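Local coordinates for protein FimX (Pseudomonas aeruginosa PAO1, PDB 3HV8) that contains an EAL domain, an alpha/beta barrel-like fold, and here holds a bound C2E molecule in its pocket, at residues A22-A27 with A77-K82; R34-P39 with G62-P67; V53-L58 with R85-N90. All blocks are in the same frame, centred on the assembly; numbering follows the deposited sequence.

Contact 1: A22-A27 with A77-K82; sequences AILQQA and AGLAEK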
loop_
_atom_site.group_PDB
_atom_site.type_symbol
_atom_site.label_atom_id
_atom_site.label_comp_id
_atom_site.label_asym_id
_atom_site.label_seq_id
_atom_site.Cartn_x
_atom_site.Cartn_y
_atom_site.Cartn_z
ATOM N N ALA A 22 18.903 -16.311 8.084
ATOM C CA ALA A 22 20.276 -15.903 7.797
ATOM C C ALA A 22 20.362 -15.099 6.505
ATOM O O ALA A 22 21.071 -14.091 6.441
ATOM C CB ALA A 22 21.185 -17.129 7.719
ATOM N N ILE A 23 19.644 -15.536 5.473
ATOM C CA ILE A 23 19.603 -14.804 4.214
ATOM C C ILE A 23 19.042 -13.384 4.388
ATOM O O ILE A 23 19.589 -12.426 3.848
ATOM C CB ILE A 23 18.827 -15.578 3.136
ATOM C CG1 ILE A 23 19.617 -16.824 2.701
ATOM C CG2 ILE A 23 18.530 -14.702 1.934
ATOM C CD1 ILE A 23 18.872 -17.696 1.713
ATOM N N LEU A 24 17.961 -13.244 5.148
ATOM C CA LEU A 24 17.370 -11.930 5.396
ATOM C C LEU A 24 18.290 -11.005 6.179
ATOM O O LEU A 24 18.404 -9.815 5.850
ATOM C CB LEU A 24 16.041 -12.085 6.141
ATOM C CG LEU A 24 14.884 -12.648 5.314
ATOM C CD1 LEU A 24 13.733 -13.019 6.250
ATOM C CD2 LEU A 24 14.426 -11.652 4.243
ATOM N N GLN A 25 18.925 -11.536 7.221
ATOM C CA GLN A 25 19.859 -10.752 8.025
ATOM C C GLN A 25 20.949 -10.161 7.126
ATOM O O GLN A 25 21.269 -8.972 7.211
ATOM C CB GLN A 25 20.459 -11.616 9.143
ATOM C CG GLN A 25 19.459 -11.894 10.274
ATOM C CD GLN A 25 19.875 -13.029 11.205
ATOM O OE1 GLN A 25 20.524 -13.993 10.789
ATOM N NE2 GLN A 25 19.482 -12.924 12.470
ATOM N N GLN A 26 21.494 -11.000 6.260
ATOM C CA GLN A 26 22.532 -10.586 5.318
ATOM C C GLN A 26 21.988 -9.615 4.266
ATOM O O GLN A 26 22.626 -8.616 3.938
ATOM C CB GLN A 26 23.116 -11.835 4.663
ATOM C CG GLN A 26 24.057 -11.632 3.524
ATOM C CD GLN A 26 24.714 -12.941 3.150
ATOM O OE1 GLN A 26 25.607 -13.415 3.850
ATOM N NE2 GLN A 26 24.254 -13.549 2.063
ATOM N N ALA A 27 20.806 -9.903 3.734
ATOM C CA ALA A 27 20.195 -9.056 2.708
ATOM C C ALA A 27 19.989 -7.609 3.176
ATOM O O ALA A 27 20.175 -6.676 2.388
ATOM C CB ALA A 27 18.843 -9.662 2.278
ATOM N N ALA A 77 11.172 -13.629 13.417
ATOM C CA ALA A 77 12.586 -13.509 13.781
ATOM C C ALA A 77 12.987 -12.098 14.195
ATOM O O ALA A 77 14.169 -11.829 14.399
ATOM C CB ALA A 77 13.494 -13.961 12.617
ATOM N N GLY A 78 12.024 -11.182 14.287
ATOM C CA GLY A 78 12.322 -9.841 14.756
ATOM C C GLY A 78 12.968 -8.932 13.720
ATOM O O GLY A 78 13.643 -7.969 14.081
ATOM N N LEU A 79 12.749 -9.231 12.445
ATOM C CA LEU A 79 13.350 -8.475 11.342
ATOM C C LEU A 79 12.354 -7.601 10.572
ATOM O O LEU A 79 12.750 -6.913 9.628
ATOM C CB LEU A 79 14.021 -9.433 10.356
ATOM C CG LEU A 79 15.169 -10.278 10.930
ATOM C CD1 LEU A 79 15.728 -11.216 9.853
ATOM C CD2 LEU A 79 16.271 -9.397 11.533
ATOM N N ALA A 80 11.072 -7.627 10.953
ATOM C CA ALA A 80 10.056 -6.963 10.130
ATOM C C ALA A 80 10.194 -5.441 10.134
ATOM O O ALA A 80 10.003 -4.795 9.099
ATOM C CB ALA A 80 8.631 -7.388 10.553
ATOM N N GLU A 81 10.535 -4.868 11.284
ATOM C CA GLU A 81 10.728 -3.430 11.356
ATOM C C GLU A 81 11.899 -2.995 10.490
ATOM O O GLU A 81 11.813 -2.012 9.756
ATOM C CB GLU A 81 10.949 -2.980 12.798
ATOM C CG GLU A 81 9.794 -3.309 13.755
ATOM C CD GLU A 81 9.970 -4.639 14.482
ATOM O OE1 GLU A 81 10.678 -5.530 13.968
ATOM O OE2 GLU A 81 9.390 -4.787 15.580
ATOM N N LYS A 82 12.998 -3.746 10.555
ATOM C CA LYS A 82 14.168 -3.437 9.730
ATOM C C LYS A 82 13.865 -3.516 8.236
ATOM O O LYS A 82 14.334 -2.693 7.460
ATOM C CB LYS A 82 15.340 -4.367 10.070
ATOM C CG LYS A 82 16.178 -3.887 11.234
ATOM C CD LYS A 82 17.491 -4.650 11.311
ATOM C CE LYS A 82 17.532 -5.539 12.535
ATOM N NZ LYS A 82 17.548 -4.709 13.770
#
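Leu79 reaches across from the start of the 80-96 helix and sets a single methyl, CD1, against two neighbouring residues of the helix running through 22-27. CD1 lies 3.8 Å from Leu24 CB, and it is equally close, 3.8 Å, to Gln25 CG. Seen from the methyl, these two carbons lie roughly at right angles, so it seats in the notch where the two side chains leave the helix. Leu79 turns CG beside its own backbone N (chi1 -61°) and then runs extended, which carries CD1 forward as the point of contact.

The tight side is the Leu24 side. Leu24 and Leu79 are both buried, and Leu24 also packs on Phe33 and Phe70. Gln25 belongs to the looser, solvent side. It is an exposed residue whose chain runs nearly perpendicular to that of Leu79, and it lends the aliphatic part of its chain to the packing. Next to Leu79, Gly78 takes a positive phi and closes the preceding helix with a Schellman motif, turning the chain into helix 80-96; beside it the exposed Ala77 touches Ile21 of helix 20-30.

Everything that meets between the two segments is carbon. The N-terminal helix is thus held to the junction of helices 71-76 and 80-96 by apolar burial around Leu24 and Leu79, while the glutamine marks the boundary with water.

Contact 2: R34-P39 with G62-P67; sequences RLLFQP and GQEVPP. With C2E (9,9'-[(2R,3R,3aS,5S,7aR,9R,10R,10aS,12S,14aR)-3,5,10,12-tetrahydroxy-5,12-dioxidooctahydro-2H,7H-difuro[3,2-d:3',2'-j][1,3,7,9,2,8]tetraoxadiphosphacyclododecine-2,9-diyl]bis(2-amino-1,9-dihydro-6H-purin-6-one)), chain B.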
loop_
_atom_site.group_PDB
_atom_site.type_symbol
_atom_site.label_atom_id
_atom_site.label_comp_id
_atom_site.label_asym_id
_atom_site.label_seq_id
_atom_site.Cartn_x
_atom_site.Cartn_y
_atom_site.Cartn_z
ATOM N N ARG A 34 14.876 -5.678 -3.873
ATOM C CA ARG A 34 14.556 -4.826 -5.000
ATOM C C ARG A 34 13.145 -4.279 -4.808
ATOM O O ARG A 34 12.240 -5.016 -4.406
ATOM C CB ARG A 34 14.637 -5.624 -6.290
ATOM C CG ARG A 34 14.172 -4.869 -7.524
ATOM C CD ARG A 34 14.439 -5.676 -8.785
ATOM N NE ARG A 34 15.867 -5.944 -8.942
ATOM C CZ ARG A 34 16.369 -6.997 -9.578
ATOM N NH1 ARG A 34 17.685 -7.146 -9.663
ATOM N NH2 ARG A 34 15.562 -7.897 -10.125
ATOM N N LEU A 35 12.954 -2.994 -5.090
ATOM C CA LEU A 35 11.613 -2.416 -5.126
ATOM C C LEU A 35 11.036 -2.473 -6.535
ATOM O O LEU A 35 11.704 -2.111 -7.519
ATOM C CB LEU A 35 11.636 -0.969 -4.647
ATOM C CG LEU A 35 12.153 -0.755 -3.228
ATOM C CD1 LEU A 35 12.089 0.702 -2.824
ATOM C CD2 LEU A 35 11.379 -1.627 -2.240
ATOM N N LEU A 36 9.783 -2.917 -6.633
ATOM C CA LEU A 36 9.008 -2.793 -7.854
ATOM C C LEU A 36 7.896 -1.763 -7.620
ATOM O O LEU A 36 7.539 -1.465 -6.472
ATOM C CB LEU A 36 8.391 -4.135 -8.244
ATOM C CG LEU A 36 9.348 -5.328 -8.307
ATOM C CD1 LEU A 36 8.553 -6.582 -8.695
ATOM C CD2 LEU A 36 10.489 -5.053 -9.300
ATOM N N PHE A 37 7.343 -1.252 -8.717
ATOM C CA PHE A 37 6.391 -0.153 -8.700
ATOM C C PHE A 37 5.224 -0.502 -9.582
ATOM O O PHE A 37 5.411 -0.902 -10.728
ATOM C CB PHE A 37 7.086 1.114 -9.198
ATOM C CG PHE A 37 8.312 1.459 -8.404
ATOM C CD1 PHE A 37 8.211 2.200 -7.239
ATOM C CD2 PHE A 37 9.559 1.011 -8.805
ATOM C CE1 PHE A 37 9.332 2.490 -6.481
ATOM C CE2 PHE A 37 10.688 1.300 -8.056
ATOM C CZ PHE A 37 10.571 2.045 -6.896
ATOM N N GLN A 38 4.012 -0.388 -9.051
ATOM C CA GLN A 38 2.822 -0.651 -9.849
ATOM C C GLN A 38 1.927 0.572 -9.849
ATOM O O GLN A 38 1.453 1.000 -8.797
ATOM C CB GLN A 38 2.064 -1.882 -9.339
ATOM C CG GLN A 38 0.859 -2.208 -10.223
ATOM C CD GLN A 38 0.139 -3.469 -9.827
ATOM O OE1 GLN A 38 0.240 -3.941 -8.690
ATOM N NE2 GLN A 38 -0.602 -4.041 -10.774
ATOM N N PRO A 39 1.670 1.140 -11.032
ATOM C CA PRO A 39 0.939 2.411 -11.068
ATOM C C PRO A 39 -0.492 2.262 -10.578
ATOM O O PRO A 39 -1.126 1.211 -10.747
ATOM C CB PRO A 39 0.978 2.805 -12.557
ATOM C CG PRO A 39 1.144 1.494 -13.266
ATOM C CD PRO A 39 2.067 0.685 -12.378
ATOM N N GLY A 62 20.459 -13.880 -7.351
ATOM C CA GLY A 62 19.952 -12.686 -8.003
ATOM C C GLY A 62 18.504 -12.791 -8.457
ATOM O O GLY A 62 18.024 -11.949 -9.212
ATOM N N GLN A 63 17.808 -13.828 -7.998
ATOM C CA GLN A 63 16.402 -14.020 -8.356
ATOM C C GLN A 63 15.450 -13.265 -7.423
ATOM O O GLN A 63 15.704 -13.160 -6.225
ATOM C CB GLN A 63 16.045 -15.503 -8.329
ATOM C CG GLN A 63 16.784 -16.353 -9.350
ATOM C CD GLN A 63 16.394 -17.816 -9.256
ATOM O OE1 GLN A 63 16.517 -18.438 -8.197
ATOM N NE2 GLN A 63 15.914 -18.372 -10.365
ATOM N N GLU A 64 14.352 -12.770 -7.987
ATOM C CA GLU A 64 13.318 -12.116 -7.183
ATOM C C GLU A 64 12.479 -13.154 -6.456
ATOM O O GLU A 64 11.939 -14.076 -7.069
ATOM C CB GLU A 64 12.429 -11.221 -8.046
ATOM C CG GLU A 64 13.127 -9.980 -8.534
ATOM C CD GLU A 64 12.295 -9.173 -9.512
ATOM O OE1 GLU A 64 12.810 -8.159 -10.020
ATOM O OE2 GLU A 64 11.126 -9.540 -9.775
ATOM N N VAL A 65 12.393 -12.997 -5.141
ATOM C CA VAL A 65 11.601 -13.862 -4.275
ATOM C C VAL A 65 10.476 -13.022 -3.680
ATOM O O VAL A 65 10.715 -11.948 -3.132
ATOM C CB VAL A 65 12.456 -14.434 -3.138
ATOM C CG1 VAL A 65 11.646 -15.360 -2.240
ATOM C CG2 VAL A 65 13.679 -15.146 -3.709
ATOM N N PRO A 66 9.235 -13.508 -3.792
ATOM C CA PRO A 66 8.057 -12.755 -3.346
ATOM C C PRO A 66 7.880 -12.748 -1.838
ATOM O O PRO A 66 8.360 -13.661 -1.152
ATOM C CB PRO A 66 6.894 -13.518 -3.983
ATOM C CG PRO A 66 7.385 -14.902 -4.145
ATOM C CD PRO A 66 8.884 -14.838 -4.322
ATOM N N PRO A 67 7.183 -11.725 -1.319
ATOM C CA PRO A 67 6.935 -11.539 0.119
ATOM C C PRO A 67 6.370 -12.775 0.805
ATOM O O PRO A 67 6.687 -13.030 1.974
ATOM C CB PRO A 67 5.897 -10.419 0.151
ATOM C CG PRO A 67 6.193 -9.623 -1.088
ATOM C CD PRO A 67 6.676 -10.590 -2.119
HETATM P P1 C2E B . -1.109 -6.973 -1.397
HETATM O O2P C2E B . -2.269 -5.956 -0.982
HETATM O O1P C2E B . -1.767 -8.268 -1.661
HETATM O "O5'" C2E B . -0.385 -6.627 -2.774
HETATM C "C5'" C2E B . -1.050 -7.019 -3.991
HETATM C "C4'" C2E B . -0.547 -8.359 -4.568
HETATM O "O4'" C2E B . -1.231 -8.608 -5.820
HETATM C "C3'" C2E B . 0.912 -8.126 -4.940
HETATM O "O3'" C2E B . 1.662 -9.324 -4.689
HETATM C "C2'" C2E B . 0.868 -7.742 -6.438
HETATM O "O2'" C2E B . 2.038 -8.099 -7.150
HETATM C "C1'" C2E B . -0.323 -8.575 -6.911
HETATM N N9 C2E B . -1.014 -8.046 -8.077
HETATM C C8 C2E B . -0.944 -6.769 -8.582
HETATM N N7 C2E B . -1.842 -6.619 -9.528
HETATM C C5 C2E B . -2.510 -7.800 -9.684
HETATM C C6 C2E B . -3.551 -8.224 -10.541
HETATM O O6 C2E B . -4.105 -7.473 -11.346
HETATM N N1 C2E B . -3.948 -9.499 -10.420
HETATM C C2 C2E B . -3.381 -10.350 -9.523
HETATM N N2 C2E B . -3.845 -11.639 -9.455
HETATM N N3 C2E B . -2.414 -9.970 -8.721
HETATM C C4 C2E B . -1.973 -8.712 -8.777
HETATM P P11 C2E B . 3.077 -9.154 -3.943
HETATM O O21 C2E B . 3.739 -10.579 -3.851
HETATM O O11 C2E B . 3.900 -8.114 -4.593
HETATM O O5A C2E B . 2.700 -8.608 -2.502
HETATM C C5A C2E B . 1.902 -9.427 -1.637
HETATM C C4A C2E B . 1.795 -8.797 -0.250
HETATM O O4A C2E B . 3.108 -8.686 0.320
HETATM C C3A C2E B . 1.240 -7.372 -0.235
HETATM O O3A C2E B . -0.180 -7.335 -0.171
HETATM C C2A C2E B . 1.776 -6.873 1.108
HETATM O O2A C2E B . 1.008 -7.428 2.190
HETATM C C1A C2E B . 3.149 -7.553 1.164
HETATM N N91 C2E B . 4.154 -6.627 0.658
HETATM C C81 C2E B . 4.588 -6.455 -0.625
HETATM N N71 C2E B . 5.501 -5.522 -0.633
HETATM C C51 C2E B . 5.745 -5.104 0.645
HETATM C C61 C2E B . 6.617 -4.180 1.258
HETATM O O61 C2E B . 7.352 -3.416 0.620
HETATM N N11 C2E B . 6.533 -4.093 2.611
HETATM C C21 C2E B . 5.669 -4.849 3.358
HETATM N N21 C2E B . 5.619 -4.667 4.711
HETATM N N31 C2E B . 4.836 -5.690 2.803
HETATM C C41 C2E B . 4.881 -5.833 1.474
HETATM O O HOH W 1 16.288 -10.530 -10.845
HETATM O O HOH W 2 19.734 -9.611 -9.248
#
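Arg34 and Glu64 bring the two segments nearest, with 7.7 Å between Arg34 CA and Glu64 CA, because strands 33-42 and 64-65 are both antiparallel partners of strand 49-58, bonding to it at Arg34 with Arg56 and at Val65 with Leu57. Their side chains span this gap with a salt bridge in which Arg34 NH2 donates to Glu64 OE1 at 2.8 Å and 161°.

The carboxylate oxygen lies almost in the guanidinium plane, at its edge, but is itself approached on its anti side. The two flat groups are turned 69° against each other, so the bridge rests on one oxygen rather than on a paired, coplanar fork. Arg34 reaches it through a bend at chi3 (-60°) in an otherwise extended chain. The CD2 methyl of Leu36 comes to 3.9 Å from Glu64 OE1, so that Leu36 packs an apolar end against the carboxylate.

Two waters tie the guanidinium to the carbonyl of Gly62. The first accepts from Arg34 NH2 at 2.8 Å and donates to Gly62 O; the second repeats the link from NH1 by a weak bond.

Farther along, both segments line the C2E pocket. Gln38 NE2 donates to C2E N7 at 3.1 Å and also bonds Gln253 O, while Pro67 CB lies 3.3 Å from C2E O4A.

NH2 therefore serves both an anion and a water, and the partly exposed pair is probably a hydrated charge link between two strands that both pair with 49-58, apart from the ligand-binding chemistry of Gln38.

Contact 3: V53-L58 with R85-N90; sequences VLLRLL and RWVILN. With C2E (9,9'-[(2R,3R,3aS,5S,7aR,9R,10R,10aS,12S,14aR)-3,5,10,12-tetrahydroxy-5,12-dioxidooctahydro-2H,7H-difuro[3,2-d:3',2'-j][1,3,7,9,2,8]tetraoxadiphosphacyclododecine-2,9-diyl]bis(2-amino-1,9-dihydro-6H-purin-6-one)), chain B.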
loop_
_atom_site.group_PDB
_atom_site.type_symbol
_atom_site.label_atom_id
_atom_site.label_comp_id
_atom_site.label_asym_id
_atom_site.label_seq_id
_atom_site.Cartn_x
_atom_site.Cartn_y
_atom_site.Cartn_z
ATOM N N VAL A 53 4.564 0.643 -4.069
ATOM C CA VAL A 53 5.851 -0.021 -3.905
ATOM C C VAL A 53 5.638 -1.470 -3.427
ATOM O O VAL A 53 4.884 -1.723 -2.483
ATOM C CB VAL A 53 6.713 0.736 -2.882
ATOM C CG1 VAL A 53 8.025 0.014 -2.632
ATOM C CG2 VAL A 53 6.967 2.182 -3.369
ATOM N N LEU A 54 6.280 -2.412 -4.108
ATOM C CA LEU A 54 6.204 -3.830 -3.756
ATOM C C LEU A 54 7.604 -4.396 -3.624
ATOM O O LEU A 54 8.480 -4.122 -4.457
ATOM C CB LEU A 54 5.415 -4.610 -4.806
ATOM C CG LEU A 54 3.952 -4.179 -4.955
ATOM C CD1 LEU A 54 3.345 -4.696 -6.248
ATOM C CD2 LEU A 54 3.114 -4.607 -3.759
ATOM N N LEU A 55 7.820 -5.183 -2.582
ATOM C CA LEU A 55 9.164 -5.651 -2.225
ATOM C C LEU A 55 9.502 -7.038 -2.768
ATOM O O LEU A 55 8.680 -7.940 -2.718
ATOM C CB LEU A 55 9.282 -5.713 -0.705
ATOM C CG LEU A 55 10.644 -6.174 -0.185
ATOM C CD1 LEU A 55 11.727 -5.175 -0.573
ATOM C CD2 LEU A 55 10.584 -6.343 1.315
ATOM N N ARG A 56 10.714 -7.209 -3.282
ATOM C CA ARG A 56 11.203 -8.541 -3.610
ATOM C C ARG A 56 12.541 -8.746 -2.920
ATOM O O ARG A 56 13.371 -7.842 -2.879
ATOM C CB ARG A 56 11.393 -8.710 -5.118
ATOM C CG ARG A 56 10.144 -8.481 -5.948
ATOM C CD ARG A 56 9.119 -9.583 -5.678
ATOM N NE ARG A 56 7.907 -9.433 -6.480
ATOM C CZ ARG A 56 6.776 -8.886 -6.036
ATOM N NH1 ARG A 56 6.714 -8.409 -4.793
ATOM N NH2 ARG A 56 5.721 -8.798 -6.843
ATOM N N LEU A 57 12.743 -9.922 -2.345
ATOM C CA LEU A 57 14.056 -10.305 -1.842
ATOM C C LEU A 57 14.882 -10.810 -3.030
ATOM O O LEU A 57 14.350 -11.448 -3.926
ATOM C CB LEU A 57 13.903 -11.387 -0.774
ATOM C CG LEU A 57 15.136 -12.212 -0.403
ATOM C CD1 LEU A 57 16.145 -11.367 0.349
ATOM C CD2 LEU A 57 14.715 -13.422 0.450
ATOM N N LEU A 58 16.175 -10.492 -3.057
ATOM C CA LEU A 58 17.029 -11.039 -4.109
ATOM C C LEU A 58 17.833 -12.148 -3.463
ATOM O O LEU A 58 18.569 -11.908 -2.511
ATOM C CB LEU A 58 17.937 -9.953 -4.697
ATOM C CG LEU A 58 17.236 -8.780 -5.395
ATOM C CD1 LEU A 58 18.294 -7.757 -5.811
ATOM C CD2 LEU A 58 16.411 -9.212 -6.598
ATOM N N ARG A 85 11.946 -0.394 7.373
ATOM C CA ARG A 85 12.804 0.790 7.302
ATOM C C ARG A 85 13.608 0.796 6.004
ATOM O O ARG A 85 13.807 1.859 5.416
ATOM C CB ARG A 85 13.771 0.870 8.492
ATOM C CG ARG A 85 13.124 0.820 9.882
ATOM C CD ARG A 85 12.333 2.060 10.255
ATOM N NE ARG A 85 11.836 2.000 11.640
ATOM C CZ ARG A 85 12.488 2.479 12.701
ATOM N NH1 ARG A 85 11.958 2.375 13.917
ATOM N NH2 ARG A 85 13.671 3.067 12.552
ATOM N N TRP A 86 14.062 -0.376 5.549
ATOM C CA TRP A 86 14.799 -0.469 4.282
ATOM C C TRP A 86 13.899 -0.000 3.134
ATOM O O TRP A 86 14.310 0.785 2.279
ATOM C CB TRP A 86 15.284 -1.913 4.027
ATOM C CG TRP A 86 16.225 -2.015 2.877
ATOM C CD1 TRP A 86 17.602 -2.009 2.945
ATOM C CD2 TRP A 86 15.898 -2.123 1.487
ATOM N NE1 TRP A 86 18.132 -2.103 1.690
ATOM C CE2 TRP A 86 17.119 -2.159 0.770
ATOM C CE3 TRP A 86 14.695 -2.171 0.769
ATOM C CZ2 TRP A 86 17.171 -2.260 -0.625
ATOM C CZ3 TRP A 86 14.746 -2.271 -0.618
ATOM C CH2 TRP A 86 15.979 -2.306 -1.301
ATOM N N VAL A 87 12.654 -0.466 3.125
ATOM C CA VAL A 87 11.737 -0.097 2.065
ATOM C C VAL A 87 11.446 1.390 2.089
ATOM O O VAL A 87 11.489 2.048 1.055
ATOM C CB VAL A 87 10.418 -0.887 2.177
ATOM C CG1 VAL A 87 9.373 -0.321 1.201
ATOM C CG2 VAL A 87 10.657 -2.394 1.929
ATOM N N ILE A 88 11.163 1.916 3.281
ATOM C CA ILE A 88 10.818 3.325 3.427
ATOM C C ILE A 88 12.008 4.201 3.064
ATOM O O ILE A 88 11.861 5.181 2.350
ATOM C CB ILE A 88 10.358 3.645 4.849
ATOM C CG1 ILE A 88 9.057 2.884 5.165
ATOM C CG2 ILE A 88 10.153 5.154 5.039
ATOM C CD1 ILE A 88 8.724 2.850 6.652
ATOM N N LEU A 89 13.189 3.849 3.553
ATOM C CA LEU A 89 14.375 4.648 3.261
ATOM C C LEU A 89 14.618 4.739 1.761
ATOM O O LEU A 89 14.916 5.814 1.208
ATOM C CB LEU A 89 15.587 4.035 3.957
ATOM C CG LEU A 89 16.846 4.875 3.898
ATOM C CD1 LEU A 89 16.638 6.108 4.768
ATOM C CD2 LEU A 89 18.035 4.059 4.374
ATOM N N ASN A 90 14.485 3.612 1.080
ATOM C CA ASN A 90 14.718 3.564 -0.350
ATOM C C ASN A 90 13.598 4.188 -1.164
ATOM O O ASN A 90 13.836 4.787 -2.205
ATOM C CB ASN A 90 15.042 2.143 -0.782
ATOM C CG ASN A 90 16.445 1.767 -0.411
ATOM O OD1 ASN A 90 16.685 1.063 0.584
ATOM N ND2 ASN A 90 17.396 2.309 -1.151
HETATM P P1 C2E B . -1.109 -6.973 -1.397
HETATM O O2P C2E B . -2.269 -5.956 -0.982
HETATM O O1P C2E B . -1.767 -8.268 -1.661
HETATM O "O5'" C2E B . -0.385 -6.627 -2.774
HETATM C "C5'" C2E B . -1.050 -7.019 -3.991
HETATM C "C4'" C2E B . -0.547 -8.359 -4.568
HETATM O "O4'" C2E B . -1.231 -8.608 -5.820
HETATM C "C3'" C2E B . 0.912 -8.126 -4.940
HETATM O "O3'" C2E B . 1.662 -9.324 -4.689
HETATM C "C2'" C2E B . 0.868 -7.742 -6.438
HETATM O "O2'" C2E B . 2.038 -8.099 -7.150
HETATM C "C1'" C2E B . -0.323 -8.575 -6.911
HETATM N N9 C2E B . -1.014 -8.046 -8.077
HETATM C C8 C2E B . -0.944 -6.769 -8.582
HETATM N N7 C2E B . -1.842 -6.619 -9.528
HETATM C C5 C2E B . -2.510 -7.800 -9.684
HETATM C C6 C2E B . -3.551 -8.224 -10.541
HETATM O O6 C2E B . -4.105 -7.473 -11.346
HETATM N N1 C2E B . -3.948 -9.499 -10.420
HETATM C C2 C2E B . -3.381 -10.350 -9.523
HETATM N N2 C2E B . -3.845 -11.639 -9.455
HETATM N N3 C2E B . -2.414 -9.970 -8.721
HETATM C C4 C2E B . -1.973 -8.712 -8.777
HETATM P P11 C2E B . 3.077 -9.154 -3.943
HETATM O O21 C2E B . 3.739 -10.579 -3.851
HETATM O O11 C2E B . 3.900 -8.114 -4.593
HETATM O O5A C2E B . 2.700 -8.608 -2.502
HETATM C C5A C2E B . 1.902 -9.427 -1.637
HETATM C C4A C2E B . 1.795 -8.797 -0.250
HETATM O O4A C2E B . 3.108 -8.686 0.320
HETATM C C3A C2E B . 1.240 -7.372 -0.235
HETATM O O3A C2E B . -0.180 -7.335 -0.171
HETATM C C2A C2E B . 1.776 -6.873 1.108
HETATM O O2A C2E B . 1.008 -7.428 2.190
HETATM C C1A C2E B . 3.149 -7.553 1.164
HETATM N N91 C2E B . 4.154 -6.627 0.658
HETATM C C81 C2E B . 4.588 -6.455 -0.625
HETATM N N71 C2E B . 5.501 -5.522 -0.633
HETATM C C51 C2E B . 5.745 -5.104 0.645
HETATM C C61 C2E B . 6.617 -4.180 1.258
HETATM O O61 C2E B . 7.352 -3.416 0.620
HETATM N N11 C2E B . 6.533 -4.093 2.611
HETATM C C21 C2E B . 5.669 -4.849 3.358
HETATM N N21 C2E B . 5.619 -4.667 4.711
HETATM N N31 C2E B . 4.836 -5.690 2.803
HETATM C C41 C2E B . 4.881 -5.833 1.474
#
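Leu55 and Val87 form the centre of the contact, with Leu55 CD1 3.9 Å from Val87 CG2. The same methyl lies 4.2 Å from Trp86 CZ3, meeting the indole obliquely. Leu55 gets there because its CG stands opposite the backbone N (chi1 -179°), throwing the branched end toward the helix. Beside it Val53 CG1 faces Val87 CG1 at 4.1 Å, the two valine side chains passing alongside one another and pointing opposite ways.

C2E forms part of this first shell. Its carbonyl oxygen O61 stands 3.3 Å from Leu55 CB, and both methyls of Val87 approach it as well, so the strand and the helix together border this purine. The backbone fixes the same base, Leu55 N donating to C2E N71 at 3.0 Å and 164°.

On the strand's other face, Arg56 NH1 and NH2 both bond the phosphate oxygen O11 of C2E, NH1 at 2.8 Å. NH1 also donates to Leu55 O, 2.9 Å away, approaching from above the carbonyl plane. This second bond limits the rotation of the guanidinium and probably helps present it to the phosphate.

Farther out, Trp86 is steadied by a hydrogen bond from NE1 to Asn31 OD1, and its ring meets Phe33.

The axes of the strand and helix segments diverge by 127°. Strand 49-58 lies between strands 33-42 and 105-110 in the sheet, and helix 80-96 belongs to the beta-alpha-beta crossover from 49-58 to 105-110. Val87 packs on Val109 of that next strand, and Ile88 faces helix 121-132.

Overall arrangement
From the N terminus, helix 20-30 opens contact 1, strand 33-42 opens contact 2 and strand 49-58 opens contact 3. The loops then close at 62-67 for contact 2, at 77-82 for contact 1 and at 85-90 for contact 3. Contact 2 is thus enclosed within the span of contact 1, and contact 3 crosses both. Contacts 1 and 2 do not touch, their centres lying about 17 Å apart. Contact 3 joins them, since Leu57 packs against Ala27 and strand 49-58 pairs with both strands of contact 2. Together they tie the N-terminal helix, the first strands of the sheet and helix 80-96 into one side of the domain, with C2E shared by contacts 2 and 3.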